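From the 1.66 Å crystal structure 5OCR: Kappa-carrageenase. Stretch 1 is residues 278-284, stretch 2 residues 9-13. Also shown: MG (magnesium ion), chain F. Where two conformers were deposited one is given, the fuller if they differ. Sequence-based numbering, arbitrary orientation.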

ATOM      1  N   ASP A 278      -4.782  -6.109 -11.996  1.00 17.99           N
ATOM      2  CA  ASP A 278      -4.686  -7.107 -13.039  1.00 19.27           C
ATOM      3  C   ASP A 278      -3.671  -8.149 -12.667  1.00 18.16           C
ATOM      4  O   ASP A 278      -3.896  -9.335 -12.938  1.00 19.56           O
ATOM      5  CB  ASP A 278      -4.325  -6.366 -14.365  1.00 20.50           C
ATOM      6  CG  ASP A 278      -4.415  -7.280 -15.640  1.00 24.44           C
ATOM      7  OD1 ASP A 278      -5.020  -8.343 -15.598  1.00 24.34           O
ATOM      8  OD2 ASP A 278      -3.764  -6.932 -16.625  1.00 29.25           O
ATOM      9  N   TYR A 279      -2.562  -7.801 -12.061  1.00 17.40           N
ATOM     10  CA  TYR A 279      -1.614  -8.859 -11.593  1.00 16.84           C
ATOM     11  C   TYR A 279      -0.731  -8.276 -10.500  1.00 17.06           C
ATOM     12  O   TYR A 279      -0.623  -7.038 -10.349  1.00 17.18           O
ATOM     13  CB  TYR A 279      -0.747  -9.393 -12.763  1.00 17.49           C
ATOM     14  CG  TYR A 279       0.250  -8.400 -13.354  1.00 18.61           C
ATOM     15  CD1 TYR A 279       1.377  -7.922 -12.636  1.00 18.62           C
ATOM     16  CD2 TYR A 279       0.055  -7.953 -14.649  1.00 19.39           C
ATOM     17  CE1 TYR A 279       2.275  -7.032 -13.226  1.00 19.73           C
ATOM     18  CE2 TYR A 279       0.920  -7.037 -15.233  1.00 19.96           C
ATOM     19  CZ  TYR A 279       2.046  -6.589 -14.519  1.00 20.81           C
ATOM     20  OH  TYR A 279       2.947  -5.722 -15.091  1.00 20.38           O
ATOM     21  N   VAL A 280      -0.112  -9.202  -9.765  1.00 16.70           N
ATOM     22  CA  VAL A 280       1.005  -8.882  -8.897  1.00 16.36           C
ATOM     23  C   VAL A 280       2.057  -9.883  -9.199  1.00 17.10           C
ATOM     24  O   VAL A 280       1.777 -11.115  -9.349  1.00 17.97           O
ATOM     25  CB  VAL A 280       0.629  -8.816  -7.420  1.00 17.01           C
ATOM     26  CG1 VAL A 280      -0.038 -10.155  -6.943  1.00 17.47           C
ATOM     27  CG2 VAL A 280       1.890  -8.469  -6.581  1.00 16.31           C
ATOM     28  N   ARG A 281       3.286  -9.407  -9.309  1.00 17.20           N
ATOM     29  CA  ARG A 281       4.410 -10.302  -9.659  1.00 17.67           C
ATOM     30  C   ARG A 281       5.620  -9.960  -8.778  1.00 17.91           C
ATOM     31  O   ARG A 281       5.950  -8.793  -8.551  1.00 17.29           O
ATOM     32  CB  ARG A 281       4.801 -10.187 -11.127  1.00 18.89           C
ATOM     33  CG  ARG A 281       3.696 -10.618 -12.083  1.00 19.39           C
ATOM     34  CD  ARG A 281       4.096 -10.232 -13.519  1.00 21.09           C
ATOM     35  NE  ARG A 281       2.977 -10.605 -14.403  1.00 20.80           N
ATOM     36  CZ  ARG A 281       2.741 -10.106 -15.633  1.00 20.99           C
ATOM     37  NH1 ARG A 281       3.588  -9.242 -16.239  1.00 20.52           N
ATOM     38  NH2 ARG A 281       1.675 -10.522 -16.307  1.00 20.88           N
ATOM     39  N   VAL A 282       6.277 -10.998  -8.269  1.00 17.16           N
ATOM     40  CA  VAL A 282       7.466 -10.818  -7.431  1.00 18.58           C
ATOM     41  C   VAL A 282       8.586 -11.674  -8.067  1.00 18.82           C
ATOM     42  O   VAL A 282       8.316 -12.833  -8.502  1.00 18.36           O
ATOM     43  CB  VAL A 282       7.202 -11.277  -6.017  1.00 19.10           C
ATOM     44  CG1 VAL A 282       8.467 -11.097  -5.152  1.00 19.06           C
ATOM     45  CG2 VAL A 282       6.095 -10.442  -5.432  1.00 19.29           C
ATOM     46  N   TRP A 283       9.782 -11.124  -8.115  1.00 18.87           N
ATOM     47  CA  TRP A 283      10.948 -11.872  -8.589  1.00 19.32           C
ATOM     48  C   TRP A 283      12.056 -11.759  -7.582  1.00 20.33           C
ATOM     49  O   TRP A 283      12.122 -10.787  -6.817  1.00 21.17           O
ATOM     50  CB  TRP A 283      11.522 -11.338  -9.909  1.00 19.14           C
ATOM     51  CG  TRP A 283      10.617 -11.375 -11.120  1.00 18.95           C
ATOM     52  CD1 TRP A 283      10.640 -12.296 -12.172  1.00 19.38           C
ATOM     53  CD2 TRP A 283       9.559 -10.433 -11.421  1.00 19.03           C
ATOM     54  NE1 TRP A 283       9.689 -11.973 -13.132  1.00 19.88           N
ATOM     55  CE2 TRP A 283       8.986 -10.852 -12.717  1.00 19.55           C
ATOM     56  CE3 TRP A 283       9.064  -9.246 -10.782  1.00 17.73           C
ATOM     57  CZ2 TRP A 283       7.982 -10.115 -13.356  1.00 19.33           C
ATOM     58  CZ3 TRP A 283       8.058  -8.559 -11.417  1.00 19.12           C
ATOM     59  CH2 TRP A 283       7.540  -8.950 -12.659  1.00 19.75           C
ATOM     60  N   GLU A 284      12.908 -12.755  -7.589  1.00 21.99           N
ATOM     61  CA  GLU A 284      14.162 -12.655  -6.812  0.50 22.97           C
ATOM     62  C   GLU A 284      15.345 -12.731  -7.780  1.00 23.95           C
ATOM     63  O   GLU A 284      15.262 -13.331  -8.862  1.00 24.57           O
ATOM     64  CB  GLU A 284      14.254 -13.633  -5.602  0.50 23.18           C
ATOM     65  CG  GLU A 284      13.215 -13.379  -4.478  0.50 24.78           C
ATOM     66  CD  GLU A 284      13.250 -14.372  -3.332  0.50 24.56           C
ATOM     67  OE1 GLU A 284      13.302 -15.585  -3.567  0.50 28.58           O
ATOM     68  OE2 GLU A 284      13.171 -13.964  -2.194  0.50 24.04           O
TER
HETATM   69 MG    MG F 402      -5.051 -10.626 -14.580  1.00 17.94          MG
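Stretch 2 (9-13) QQPTK

The most unusual feature of this contact is that one tryptophan, Trp283, holds stretch 2 in two different ways at once: its indole nitrogen is hydrogen-bonded to a backbone carbonyl near the ring plane, while a proline packs over a face of the same ring. The hydrogen bond runs from Trp283 NE1 to Gln9 O, 2.9 Å long with an N-H...O angle of 159°, so the acceptor lies close to the line of the N-H bond. The proline contact is a CH-pi interaction. Pro11 CD stands 3.6 Å from the centroid of the five-membered ring and only 11° off the ring normal, which places it almost directly above that ring; the closest side-chain pair is Trp283 CE2 to Pro11 CD, at 3.5 Å.

Between these two anchors the backbone must pass from the ring edge to its face. Gln10 makes that passage, its C atom 3.2 Å from Trp283 CZ2, and Pro11 N follows at 3.4 Å from the same CZ2. The CA-to-CB bond of Gln10 points away from stretch 1, so its backbone rather than its side chain supplies the closest approach.

The part of stretch 1 that meets stretch 2 is an extended strand; from Tyr279 to Glu284 phi lies between -158° and -118° and psi between 136° and 163°. The CA-to-CB bonds of Tyr279, Arg281 and Trp283 point toward stretch 2, whereas the intervening Val280 and Val282, and Glu284 after them, are out of reach. Stretch 2 has no regular helix or strand. Gln10 (-127°/161°) and Pro11 (-47°/135°) are extended, and Thr12 (-58°/-42°) breaks that run. The end-to-end directions, CA 279 to 283 against CA 9 to 12, are 90° apart, so the segment crosses the strand direction at a right angle. The nearest CA atoms, those of Trp283 and Pro11, remain 7.6 Å apart, showing that side chains span the gap.

Arg281 provides a second point of contact. Gln9 CD lies over one face of its guanidinium, 3.6 Å from Arg281 NH1. That nitrogen also reaches the backbone of stretch 2 through water 1, which accepts from Arg281 NH1 at 2.9 Å and donates to Gln10 O at 2.8 Å. Tyr279 is more marginal, with its OH 4.4 Å from Thr12 OG1; both hydroxyls are hydrogen-bonded elsewhere in the structure.

The contact buries 287 Å² in total, and Trp283 contributes the largest share of any residue, 92 Å². The touching residues are at least 267 positions apart in sequence.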

ATOM      1  N   GLN A   9       7.296 -14.188 -17.507  1.00 33.12           N
ATOM      2  CA  GLN A   9       7.250 -12.675 -17.474  1.00 27.20           C
ATOM      3  C   GLN A   9       8.444 -12.146 -16.677  1.00 25.94           C
ATOM      4  O   GLN A   9       8.935 -12.811 -15.795  1.00 25.07           O
ATOM      5  CB  GLN A   9       5.970 -12.192 -16.755  1.00 27.89           C
ATOM      6  CG  GLN A   9       4.676 -12.551 -17.493  1.00 30.77           C
ATOM      7  CD  GLN A   9       4.458 -11.687 -18.726  1.00 36.06           C
ATOM      8  OE1 GLN A   9       5.304 -10.858 -19.102  1.00 43.52           O
ATOM      9  NE2 GLN A   9       3.293 -11.853 -19.359  1.00 41.44           N
ATOM     10  N   GLN A  10       8.889 -10.938 -16.997  1.00 24.96           N
ATOM     11  CA  GLN A  10      10.081 -10.347 -16.316  1.00 24.30           C
ATOM     12  C   GLN A  10       9.730  -8.976 -15.776  1.00 21.30           C
ATOM     13  O   GLN A  10       8.799  -8.344 -16.294  1.00 22.28           O
ATOM     14  CB  GLN A  10      11.253 -10.167 -17.304  1.00 23.33           C
ATOM     15  CG  GLN A  10      11.891 -11.489 -17.734  1.00 24.69           C
ATOM     16  CD  GLN A  10      12.765 -11.987 -16.583  1.00 25.00           C
ATOM     17  OE1 GLN A  10      13.779 -11.383 -16.244  1.00 26.74           O
ATOM     18  NE2 GLN A  10      12.350 -13.080 -15.953  1.00 28.13           N
ATOM     19  N   PRO A  11      10.528  -8.464 -14.822  1.00 21.36           N
ATOM     20  CA  PRO A  11      10.383  -6.993 -14.401  1.00 20.75           C
ATOM     21  C   PRO A  11      10.287  -6.030 -15.634  1.00 21.44           C
ATOM     22  O   PRO A  11      11.009  -6.178 -16.675  1.00 21.53           O
ATOM     23  CB  PRO A  11      11.643  -6.741 -13.570  1.00 20.19           C
ATOM     24  CG  PRO A  11      11.991  -8.133 -13.011  1.00 21.40           C
ATOM     25  CD  PRO A  11      11.685  -9.078 -14.146  1.00 19.54           C
ATOM     26  N   THR A  12       9.344  -5.088 -15.583  1.00 21.23           N
ATOM     27  CA  THR A  12       9.206  -4.098 -16.725  1.00 22.77           C
ATOM     28  C   THR A  12      10.472  -3.339 -16.961  1.00 23.38           C
ATOM     29  O   THR A  12      10.859  -3.100 -18.156  1.00 22.96           O
ATOM     30  CB  THR A  12       8.002  -3.164 -16.468  1.00 23.69           C
ATOM     31  OG1 THR A  12       6.832  -3.986 -16.352  1.00 25.43           O
ATOM     32  CG2 THR A  12       7.730  -2.171 -17.633  1.00 25.45           C
ATOM     33  N   LYS A  13      11.140  -2.915 -15.881  1.00 22.38           N
ATOM     34  CA  LYS A  13      12.348  -2.111 -16.055  1.00 24.11           C
ATOM     35  C   LYS A  13      13.242  -2.305 -14.835  1.00 23.33           C
ATOM     36  O   LYS A  13      12.736  -2.234 -13.725  1.00 21.65           O
ATOM     37  CB  LYS A  13      11.973  -0.635 -16.179  1.00 25.09           C
ATOM     38  CG  LYS A  13      13.143   0.303 -16.378  1.00 26.22           C
ATOM     39  CD  LYS A  13      13.676   0.164 -17.787  1.00 31.27           C
ATOM     40  CE  LYS A  13      14.717   1.233 -17.848  1.00 34.54           C
ATOM     41  NZ  LYS A  13      15.105   1.244 -19.241  1.00 36.30           N
TER
HETATM   42  O   HOH W   1       6.113  -7.852 -15.736  1.00 20.79           O
HETATM   43  O   HOH W   2      -5.476 -12.074 -16.454  1.00 30.53           O